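Local coordinates for protein citrate synthase (Thermotoga maritima, PDB 2P2W) that probably condenses oxaloacetate with acetyl-CoA and water to give citrate and free CoA, a step of the tricarboxylic acid cycle, at residues S14-L19 / W329-I334; E44-L49 / R325-T330; E109-K114 / S193-C198. All coordinates share one frame; numbering follows the deposited sequence.

Contact 1 of 3, residues S14-L19 / W329-I334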
loop_
_atom_site.group_PDB
_atom_site.type_symbol
_atom_site.label_atom_id
_atom_site.label_comp_id
_atom_site.label_asym_id
_atom_site.label_seq_id
_atom_site.Cartn_x
_atom_site.Cartn_y
_atom_site.Cartn_z
ATOM N N SER A 14 2.326 -9.116 -19.330
ATOM C CA SER A 14 0.988 -9.459 -18.879
ATOM C C SER A 14 0.086 -9.846 -20.049
ATOM O O SER A 14 0.171 -9.305 -21.147
ATOM C CB SER A 14 0.401 -8.250 -18.149
ATOM O OG SER A 14 -0.885 -8.590 -17.630
ATOM N N SER A 15 -0.767 -10.857 -19.791
ATOM C CA SER A 15 -1.749 -11.244 -20.788
ATOM C C SER A 15 -3.173 -10.860 -20.360
ATOM O O SER A 15 -4.163 -11.260 -20.964
ATOM C CB SER A 15 -1.654 -12.757 -20.978
ATOM O OG SER A 15 -2.106 -13.410 -19.791
ATOM N N ILE A 16 -3.268 -10.081 -19.258
ATOM C CA ILE A 16 -4.580 -9.731 -18.703
ATOM C C ILE A 16 -5.289 -8.634 -19.504
ATOM O O ILE A 16 -6.462 -8.730 -19.841
ATOM C CB ILE A 16 -4.382 -9.246 -17.269
ATOM C CG1 ILE A 16 -3.896 -10.387 -16.376
ATOM C CG2 ILE A 16 -5.724 -8.741 -16.702
ATOM C CD1 ILE A 16 -3.587 -9.911 -14.956
ATOM N N CYS A 17 -4.577 -7.560 -19.814
ATOM C CA CYS A 17 -5.205 -6.430 -20.481
ATOM C C CYS A 17 -4.301 -5.657 -21.423
ATOM O O CYS A 17 -3.140 -5.398 -21.117
ATOM C CB CYS A 17 -5.751 -5.490 -19.403
ATOM S SG CYS A 17 -6.082 -3.784 -19.895
ATOM N N TYR A 18 -4.850 -5.297 -22.577
ATOM C CA TYR A 18 -4.107 -4.514 -23.549
ATOM C C TYR A 18 -4.705 -3.117 -23.574
ATOM O O TYR A 18 -5.892 -2.940 -23.856
ATOM C CB TYR A 18 -4.179 -5.137 -24.946
ATOM C CG TYR A 18 -3.544 -4.269 -26.016
ATOM C CD1 TYR A 18 -2.274 -3.717 -25.831
ATOM C CD2 TYR A 18 -4.222 -3.977 -27.199
ATOM C CE1 TYR A 18 -1.696 -2.890 -26.798
ATOM C CE2 TYR A 18 -3.655 -3.152 -28.173
ATOM C CZ TYR A 18 -2.395 -2.611 -27.966
ATOM O OH TYR A 18 -1.843 -1.786 -28.920
ATOM N N LEU A 19 -3.872 -2.133 -23.256
ATOM C CA LEU A 19 -4.282 -0.740 -23.233
ATOM C C LEU A 19 -3.669 -0.029 -24.435
ATOM O O LEU A 19 -2.458 0.168 -24.490
ATOM C CB LEU A 19 -3.803 -0.085 -21.938
ATOM C CG LEU A 19 -4.023 1.419 -21.771
ATOM C CD1 LEU A 19 -5.494 1.750 -21.924
ATOM C CD2 LEU A 19 -3.512 1.848 -20.403
ATOM N N TRP A 329 -6.856 -5.846 -9.735
ATOM C CA TRP A 329 -5.719 -5.833 -8.817
ATOM C C TRP A 329 -5.272 -7.261 -8.501
ATOM O O TRP A 329 -4.098 -7.596 -8.642
ATOM C CB TRP A 329 -6.078 -5.144 -7.497
ATOM C CG TRP A 329 -6.273 -3.648 -7.561
ATOM C CD1 TRP A 329 -5.725 -2.777 -8.468
ATOM C CD2 TRP A 329 -7.011 -2.844 -6.630
ATOM N NE1 TRP A 329 -6.077 -1.483 -8.154
ATOM C CE2 TRP A 329 -6.865 -1.495 -7.032
ATOM C CE3 TRP A 329 -7.778 -3.134 -5.491
ATOM C CZ2 TRP A 329 -7.462 -0.435 -6.335
ATOM C CZ3 TRP A 329 -8.371 -2.079 -4.797
ATOM C CH2 TRP A 329 -8.208 -0.745 -5.223
ATOM N N THR A 330 -6.222 -8.095 -8.075
ATOM C CA THR A 330 -5.918 -9.476 -7.717
ATOM C C THR A 330 -5.451 -10.314 -8.908
ATOM O O THR A 330 -4.558 -11.151 -8.764
ATOM C CB THR A 330 -7.132 -10.161 -7.026
ATOM O OG1 THR A 330 -8.281 -10.097 -7.872
ATOM C CG2 THR A 330 -7.451 -9.472 -5.705
ATOM N N ALA A 331 -6.041 -10.088 -10.080
ATOM C CA ALA A 331 -5.646 -10.827 -11.279
ATOM C C ALA A 331 -4.159 -10.567 -11.545
ATOM O O ALA A 331 -3.391 -11.491 -11.822
ATOM C CB ALA A 331 -6.488 -10.378 -12.475
ATOM N N HIS A 332 -3.759 -9.302 -11.447
ATOM C CA HIS A 332 -2.368 -8.924 -11.659
ATOM C C HIS A 332 -1.434 -9.510 -10.606
ATOM O O HIS A 332 -0.375 -10.038 -10.940
ATOM C CB HIS A 332 -2.234 -7.399 -11.688
ATOM C CG HIS A 332 -2.455 -6.811 -13.045
ATOM N ND1 HIS A 332 -1.493 -6.840 -14.030
ATOM C CD2 HIS A 332 -3.546 -6.229 -13.600
ATOM C CE1 HIS A 332 -1.982 -6.305 -15.136
ATOM N NE2 HIS A 332 -3.226 -5.928 -14.900
ATOM N N VAL A 333 -1.815 -9.418 -9.337
ATOM C CA VAL A 333 -0.983 -9.972 -8.268
ATOM C C VAL A 333 -0.720 -11.455 -8.546
ATOM O O VAL A 333 0.425 -11.906 -8.525
ATOM C CB VAL A 333 -1.667 -9.819 -6.879
ATOM C CG1 VAL A 333 -0.917 -10.629 -5.826
ATOM C CG2 VAL A 333 -1.690 -8.344 -6.478
ATOM N N ILE A 334 -1.790 -12.198 -8.823
ATOM C CA ILE A 334 -1.697 -13.627 -9.111
ATOM C C ILE A 334 -0.750 -13.913 -10.275
ATOM O O ILE A 334 0.125 -14.772 -10.179
ATOM C CB ILE A 334 -3.084 -14.218 -9.457
ATOM C CG1 ILE A 334 -3.994 -14.176 -8.226
ATOM C CG2 ILE A 334 -2.927 -15.650 -9.962
ATOM C CD1 ILE A 334 -5.455 -14.390 -8.535
#
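Ser14 starts the contact by bringing its hydroxyl close to the imidazole of His332: OG stands 3.6 Å from CE1, at an oblique angle to the ring, in simple van der Waals contact. That oxygen is already engaged in its own segment, where it accepts the backbone N-H of Ile16 (OG to N, 3.2 Å) in a nearly straight bond of 166°. This is an ST turn, and serine suits it because a short hydroxyl side chain can reach forward to the amide two residues on. Placing OG anti to the backbone N of Ser14 turns it toward the helix, where Glu335 OE1 is a further hydrogen-bond partner.

Ile16, at the corner before strand 17-20, makes the main apolar contact with helix 317-337. Its CG1 branch is anti to the carbonyl carbon (chi1 -67°) and extended beyond, which carries CD1 across to the helix. There the methyl sits almost exactly above the middle of the His332 ring, 3.7 Å from CD1 to the centroid and 5° off the normal, a CH-pi contact over the face. The same methyl lies 3.8 Å from Ala331 CB and 3.5 Å from Ala331 O, so it bears on two consecutive helical residues, Ala331 and His332. Alanine fits here because its small CB lets the isoleucine come close to the helix backbone. The segment thus lays the start of the small antiparallel sheet 17-20, 25-28, 31-32 against a long buried helix of the mainly helical citrate synthase body, while Ser14 itself pairs with a parallel strand of the second subunit.

Beyond this corner, Cys17 packs on Glu175, whose OE2 is hydrogen-bonded to His332 NE2; that bond helps fix the rotation of the ring beneath Ile16.

Contact 2 of 3, residues E44-L49 / R325-T330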
loop_
_atom_site.group_PDB
_atom_site.type_symbol
_atom_site.label_atom_id
_atom_site.label_comp_id
_atom_site.label_asym_id
_atom_site.label_seq_id
_atom_site.Cartn_x
_atom_site.Cartn_y
_atom_site.Cartn_z
ATOM N N GLU A 44 -19.551 -12.705 -14.742
ATOM C CA GLU A 44 -19.016 -13.277 -15.977
ATOM C C GLU A 44 -17.689 -12.649 -16.396
ATOM O O GLU A 44 -16.764 -13.353 -16.805
ATOM C CB GLU A 44 -20.022 -13.145 -17.127
ATOM C CG GLU A 44 -19.598 -13.912 -18.373
ATOM C CD GLU A 44 -20.519 -13.687 -19.555
ATOM O OE1 GLU A 44 -20.575 -12.547 -20.064
ATOM O OE2 GLU A 44 -21.191 -14.654 -19.973
ATOM N N THR A 45 -17.586 -11.326 -16.304
ATOM C CA THR A 45 -16.342 -10.673 -16.687
ATOM C C THR A 45 -15.242 -10.947 -15.661
ATOM O O THR A 45 -14.077 -11.100 -16.021
ATOM C CB THR A 45 -16.537 -9.157 -16.869
ATOM O OG1 THR A 45 -17.409 -8.927 -17.989
ATOM C CG2 THR A 45 -15.189 -8.472 -17.135
ATOM N N ALA A 46 -15.614 -11.029 -14.387
ATOM C CA ALA A 46 -14.636 -11.310 -13.339
ATOM C C ALA A 46 -14.092 -12.720 -13.561
ATOM O O ALA A 46 -12.896 -12.975 -13.413
ATOM C CB ALA A 46 -15.287 -11.205 -11.967
ATOM N N TYR A 47 -14.986 -13.633 -13.922
ATOM C CA TYR A 47 -14.593 -15.013 -14.185
ATOM C C TYR A 47 -13.577 -14.999 -15.324
ATOM O O TYR A 47 -12.528 -15.643 -15.256
ATOM C CB TYR A 47 -15.811 -15.837 -14.604
ATOM C CG TYR A 47 -15.502 -17.292 -14.877
ATOM C CD1 TYR A 47 -14.903 -17.688 -16.076
ATOM C CD2 TYR A 47 -15.793 -18.271 -13.934
ATOM C CE1 TYR A 47 -14.604 -19.028 -16.326
ATOM C CE2 TYR A 47 -15.500 -19.612 -14.173
ATOM C CZ TYR A 47 -14.907 -19.982 -15.369
ATOM O OH TYR A 47 -14.629 -21.308 -15.604
ATOM N N PHE A 48 -13.906 -14.252 -16.372
ATOM C CA PHE A 48 -13.051 -14.141 -17.548
ATOM C C PHE A 48 -11.671 -13.584 -17.201
ATOM O O PHE A 48 -10.654 -14.072 -17.692
ATOM C CB PHE A 48 -13.737 -13.258 -18.594
ATOM C CG PHE A 48 -12.961 -13.106 -19.871
ATOM C CD1 PHE A 48 -12.384 -14.213 -20.487
ATOM C CD2 PHE A 48 -12.834 -11.861 -20.475
ATOM C CE1 PHE A 48 -11.688 -14.080 -21.689
ATOM C CE2 PHE A 48 -12.142 -11.716 -21.676
ATOM C CZ PHE A 48 -11.568 -12.830 -22.284
ATOM N N LEU A 49 -11.635 -12.565 -16.349
ATOM C CA LEU A 49 -10.363 -11.968 -15.954
ATOM C C LEU A 49 -9.502 -12.922 -15.120
ATOM O O LEU A 49 -8.294 -13.012 -15.327
ATOM C CB LEU A 49 -10.608 -10.667 -15.179
ATOM C CG LEU A 49 -11.049 -9.479 -16.039
ATOM C CD1 LEU A 49 -11.451 -8.300 -15.159
ATOM C CD2 LEU A 49 -9.906 -9.090 -16.971
ATOM N N ARG A 325 -12.413 -2.678 -9.455
ATOM C CA ARG A 325 -10.973 -2.810 -9.739
ATOM C C ARG A 325 -10.259 -3.863 -8.862
ATOM O O ARG A 325 -9.182 -4.349 -9.182
ATOM C CB ARG A 325 -10.322 -1.440 -9.542
ATOM C CG ARG A 325 -8.829 -1.453 -9.869
ATOM C CD ARG A 325 -8.550 -2.032 -11.261
ATOM N NE ARG A 325 -9.218 -1.237 -12.295
ATOM C CZ ARG A 325 -8.619 -0.091 -12.674
ATOM N NH1 ARG A 325 -7.477 0.276 -12.121
ATOM N NH2 ARG A 325 -9.184 0.669 -13.616
ATOM N N VAL A 326 -10.857 -4.276 -7.745
ATOM C CA VAL A 326 -10.231 -5.300 -6.914
ATOM C C VAL A 326 -10.022 -6.565 -7.753
ATOM O O VAL A 326 -9.078 -7.324 -7.520
ATOM C CB VAL A 326 -11.086 -5.619 -5.649
ATOM C CG1 VAL A 326 -12.418 -6.229 -6.045
ATOM C CG2 VAL A 326 -10.313 -6.547 -4.721
ATOM N N VAL A 327 -10.899 -6.778 -8.737
ATOM C CA VAL A 327 -10.788 -7.929 -9.633
ATOM C C VAL A 327 -9.486 -7.815 -10.433
ATOM O O VAL A 327 -8.713 -8.772 -10.534
ATOM C CB VAL A 327 -11.981 -7.990 -10.627
ATOM C CG1 VAL A 327 -11.818 -9.174 -11.576
ATOM C CG2 VAL A 327 -13.291 -8.113 -9.860
ATOM N N GLY A 328 -9.249 -6.636 -11.001
ATOM C CA GLY A 328 -8.039 -6.423 -11.773
ATOM C C GLY A 328 -6.791 -6.472 -10.907
ATOM O O GLY A 328 -5.777 -7.058 -11.298
ATOM N N TRP A 329 -6.856 -5.846 -9.735
ATOM C CA TRP A 329 -5.719 -5.833 -8.817
ATOM C C TRP A 329 -5.272 -7.261 -8.501
ATOM O O TRP A 329 -4.098 -7.596 -8.642
ATOM C CB TRP A 329 -6.078 -5.144 -7.497
ATOM C CG TRP A 329 -6.273 -3.648 -7.561
ATOM C CD1 TRP A 329 -5.725 -2.777 -8.468
ATOM C CD2 TRP A 329 -7.011 -2.844 -6.630
ATOM N NE1 TRP A 329 -6.077 -1.483 -8.154
ATOM C CE2 TRP A 329 -6.865 -1.495 -7.032
ATOM C CE3 TRP A 329 -7.778 -3.134 -5.491
ATOM C CZ2 TRP A 329 -7.462 -0.435 -6.335
ATOM C CZ3 TRP A 329 -8.371 -2.079 -4.797
ATOM C CH2 TRP A 329 -8.208 -0.745 -5.223
ATOM N N THR A 330 -6.222 -8.095 -8.075
ATOM C CA THR A 330 -5.918 -9.476 -7.717
ATOM C C THR A 330 -5.451 -10.314 -8.908
ATOM O O THR A 330 -4.558 -11.151 -8.764
ATOM C CB THR A 330 -7.132 -10.161 -7.026
ATOM O OG1 THR A 330 -8.281 -10.097 -7.872
ATOM C CG2 THR A 330 -7.451 -9.472 -5.705
#
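Two buried helices of the mainly helical citrate synthase fold, 42-51 and 317-337, meet here through apolar side chains. Val327 supplies the touching group: its CG1 methyl, set anti to the backbone N (chi1 178°), reaches the other helix between Ala46 and Leu49, residues one turn apart. Val327 CG1 is 4.0 Å from both CA and CB of Ala46, and it also meets Leu49 CD1 at 3.7 Å. Alanine suits the first position because its small side chain lets the valine methyl come against the helix backbone itself, at CA, and the CA atoms of Ala46 and Val327 come within 6.3 Å. Leucine suits the second, since its longer branch spans the wider separation there, crossing the valine side chain at about a right angle. No hydrogen bond links the two segments, so shape and the burial of methyl groups carry the contact. Nearby, Thr330 OG1 is hydrogen-bonded to Trp50 NE1, a polar tie between the same helices. Away from helix 42-51, Val326 packs on Ala119 and Phe122 of helix 110-133, and Trp329 on Ala202, Leu203 and Leu206 of helix 195-207, which places helix 317-337 in the midst of its neighbours.

Contact 3 of 3, residues E109-K114 / S193-C198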
loop_
_atom_site.group_PDB
_atom_site.type_symbol
_atom_site.label_atom_id
_atom_site.label_comp_id
_atom_site.label_asym_id
_atom_site.label_seq_id
_atom_site.Cartn_x
_atom_site.Cartn_y
_atom_site.Cartn_z
ATOM N N GLU A 109 -4.517 -20.162 -7.732
ATOM C CA GLU A 109 -5.102 -21.366 -7.152
ATOM C C GLU A 109 -5.824 -21.066 -5.831
ATOM O O GLU A 109 -7.013 -20.776 -5.787
ATOM C CB GLU A 109 -3.982 -22.377 -6.916
ATOM C CG GLU A 109 -4.507 -23.810 -6.811
ATOM C CD GLU A 109 -3.545 -24.645 -5.998
ATOM O OE1 GLU A 109 -2.396 -24.243 -5.852
ATOM O OE2 GLU A 109 -3.950 -25.710 -5.529
ATOM N N ASP A 110 -5.077 -21.195 -4.719
ATOM C CA ASP A 110 -5.637 -20.783 -3.435
ATOM C C ASP A 110 -5.674 -19.254 -3.342
ATOM O O ASP A 110 -6.550 -18.647 -2.737
ATOM C CB ASP A 110 -4.752 -21.349 -2.324
ATOM C CG ASP A 110 -5.347 -20.989 -0.969
ATOM O OD1 ASP A 110 -6.459 -21.442 -0.693
ATOM O OD2 ASP A 110 -4.672 -20.319 -0.190
ATOM N N LEU A 111 -4.639 -18.641 -3.943
ATOM C CA LEU A 111 -4.600 -17.190 -4.034
ATOM C C LEU A 111 -5.793 -16.665 -4.838
ATOM O O LEU A 111 -6.387 -15.640 -4.527
ATOM C CB LEU A 111 -3.286 -16.819 -4.733
ATOM C CG LEU A 111 -2.863 -15.361 -4.514
ATOM C CD1 LEU A 111 -2.818 -14.977 -3.035
ATOM C CD2 LEU A 111 -1.465 -15.069 -5.070
ATOM N N ARG A 112 -6.154 -17.390 -5.892
ATOM C CA ARG A 112 -7.291 -17.003 -6.715
ATOM C C ARG A 112 -8.585 -17.195 -5.921
ATOM O O ARG A 112 -9.508 -16.390 -6.015
ATOM C CB ARG A 112 -7.326 -17.831 -8.004
ATOM C CG ARG A 112 -8.502 -17.505 -8.917
ATOM C CD ARG A 112 -8.256 -17.982 -10.340
ATOM N NE ARG A 112 -7.922 -19.402 -10.406
ATOM C CZ ARG A 112 -7.556 -20.033 -11.518
ATOM N NH1 ARG A 112 -7.474 -19.370 -12.667
ATOM N NH2 ARG A 112 -7.267 -21.329 -11.485
ATOM N N GLU A 113 -8.645 -18.261 -5.129
ATOM C CA GLU A 113 -9.830 -18.526 -4.318
ATOM C C GLU A 113 -9.965 -17.385 -3.312
ATOM O O GLU A 113 -11.067 -16.908 -3.025
ATOM C CB GLU A 113 -9.678 -19.857 -3.582
ATOM C CG GLU A 113 -10.967 -20.401 -2.989
ATOM C CD GLU A 113 -12.013 -20.698 -4.047
ATOM O OE1 GLU A 113 -11.631 -21.128 -5.154
ATOM O OE2 GLU A 113 -13.215 -20.516 -3.769
ATOM N N LYS A 114 -8.828 -16.944 -2.788
ATOM C CA LYS A 114 -8.803 -15.852 -1.828
ATOM C C LYS A 114 -9.287 -14.561 -2.491
ATOM O O LYS A 114 -10.037 -13.785 -1.889
ATOM C CB LYS A 114 -7.377 -15.665 -1.297
ATOM C CG LYS A 114 -7.276 -14.771 -0.076
ATOM C CD LYS A 114 -5.958 -14.988 0.659
ATOM C CE LYS A 114 -5.661 -16.471 0.849
ATOM N NZ LYS A 114 -6.140 -16.972 2.168
ATOM N N SER A 193 4.179 -10.560 0.152
ATOM C CA SER A 193 3.251 -10.281 1.243
ATOM C C SER A 193 1.897 -10.876 0.911
ATOM O O SER A 193 1.678 -11.329 -0.206
ATOM C CB SER A 193 3.140 -8.753 1.400
ATOM O OG SER A 193 2.436 -8.426 2.614
ATOM N N ASP A 194 0.976 -10.883 1.870
ATOM C CA ASP A 194 -0.352 -11.461 1.658
ATOM C C ASP A 194 -1.229 -10.630 0.724
ATOM O O ASP A 194 -1.002 -9.432 0.534
ATOM C CB ASP A 194 -1.071 -11.631 2.991
ATOM C CG ASP A 194 -1.320 -10.312 3.673
ATOM O OD1 ASP A 194 -0.403 -9.823 4.370
ATOM O OD2 ASP A 194 -2.421 -9.756 3.490
ATOM N N LEU A 195 -2.249 -11.272 0.158
ATOM C CA LEU A 195 -3.153 -10.604 -0.772
ATOM C C LEU A 195 -3.878 -9.397 -0.166
ATOM O O LEU A 195 -4.099 -8.394 -0.850
ATOM C CB LEU A 195 -4.180 -11.604 -1.319
ATOM C CG LEU A 195 -5.072 -11.112 -2.468
ATOM C CD1 LEU A 195 -4.216 -10.738 -3.671
ATOM C CD2 LEU A 195 -6.047 -12.210 -2.852
ATOM N N TYR A 196 -4.247 -9.482 1.108
ATOM C CA TYR A 196 -4.944 -8.366 1.748
ATOM C C TYR A 196 -4.044 -7.137 1.808
ATOM O O TYR A 196 -4.492 -6.017 1.552
ATOM C CB TYR A 196 -5.399 -8.762 3.153
ATOM C CG TYR A 196 -6.184 -10.049 3.154
ATOM C CD1 TYR A 196 -7.379 -10.159 2.438
ATOM C CD2 TYR A 196 -5.706 -11.175 3.821
ATOM C CE1 TYR A 196 -8.078 -11.364 2.386
ATOM C CE2 TYR A 196 -6.397 -12.385 3.776
ATOM C CZ TYR A 196 -7.580 -12.473 3.056
ATOM O OH TYR A 196 -8.252 -13.674 2.998
ATOM N N SER A 197 -2.773 -7.351 2.134
ATOM C CA SER A 197 -1.816 -6.257 2.200
ATOM C C SER A 197 -1.683 -5.581 0.838
ATOM O O SER A 197 -1.626 -4.351 0.750
ATOM C CB SER A 197 -0.449 -6.763 2.664
ATOM O OG SER A 197 -0.483 -7.147 4.027
ATOM N N CYS A 198 -1.626 -6.381 -0.225
ATOM C CA CYS A 198 -1.515 -5.828 -1.570
ATOM C C CYS A 198 -2.727 -4.941 -1.856
ATOM O O CYS A 198 -2.590 -3.819 -2.345
ATOM C CB CYS A 198 -1.455 -6.949 -2.613
ATOM S SG CYS A 198 -0.082 -8.106 -2.400
#
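Leu195 meets Leu111 and Lys114, residues one turn apart on the opposing helix. Leu111 reaches over with CD1 to within 4.0 Å of Leu195 CB, while the branch of Leu195 settles with CD2 3.8 Å from Leu111 O and 4.0 Å from Lys114 CG. The leucines cross obliquely, their length suiting a place where the CA atoms of Leu111 and Leu195 are 7.5 Å apart.

Lys114 does its work with its methylenes. CG and CD pass the phenol end of Tyr196 at about a right angle, with Lys114 CG 3.4 Å from Tyr196 OH and Lys114 CD 3.8 Å from Tyr196 CZ. The chain leaves the backbone with CG anti to N (chi1 -167°) and then bends at chi3 and chi4. A long flexible lysine can thus pack its aliphatic part against an aromatic group at a partly exposed margin. Tyr196 OH also has a weak hydrogen bond with Arg117 NH2.

Behind these residues stands the start of helix 195-207, held by Asp194 at the N-cap. Asp194 OD2 accepts the backbone N-H of Ser197 (OD2 to N, 2.8 Å, 150°) from above the carboxylate plane, and OD1 takes the hydroxyl of Ser197 on its syn side, though tilted out of that plane (OD1 to OG, 2.7 Å). Lys207 of the second subunit forms a salt bridge to OD1. Leu195 also packs on Thr330 and Val333 of helix 317-337. The arrangement is that of an aspartate N-cap whose first-turn leucine and tyrosine dock onto a neighbouring helix start, within the helical bundle of citrate synthase.

Overall arrangement
From the N terminus, the chain first passes 14-19 and then 44-49, and both are met later by helix 317-337: contact 2 closes a loop of 275 residues, and contact 1, which begins earlier and ends further along that helix, a loop of 309 that encloses it. Contact 3 closes a shorter loop, from 109-114 to 193-198, lying wholly within both. Contacts 1 and 2 share Trp329 and Thr330 and touch through Ile16 and Leu49. Contact 3 adjoins contact 1 where Ile334 packs on Leu111 and Arg112. Helix 317-337 therefore joins the N-terminal sheet, helix 42-51 and the starts of helices 110-133 and 195-207, with contacts 1 and 3 also meeting the second subunit.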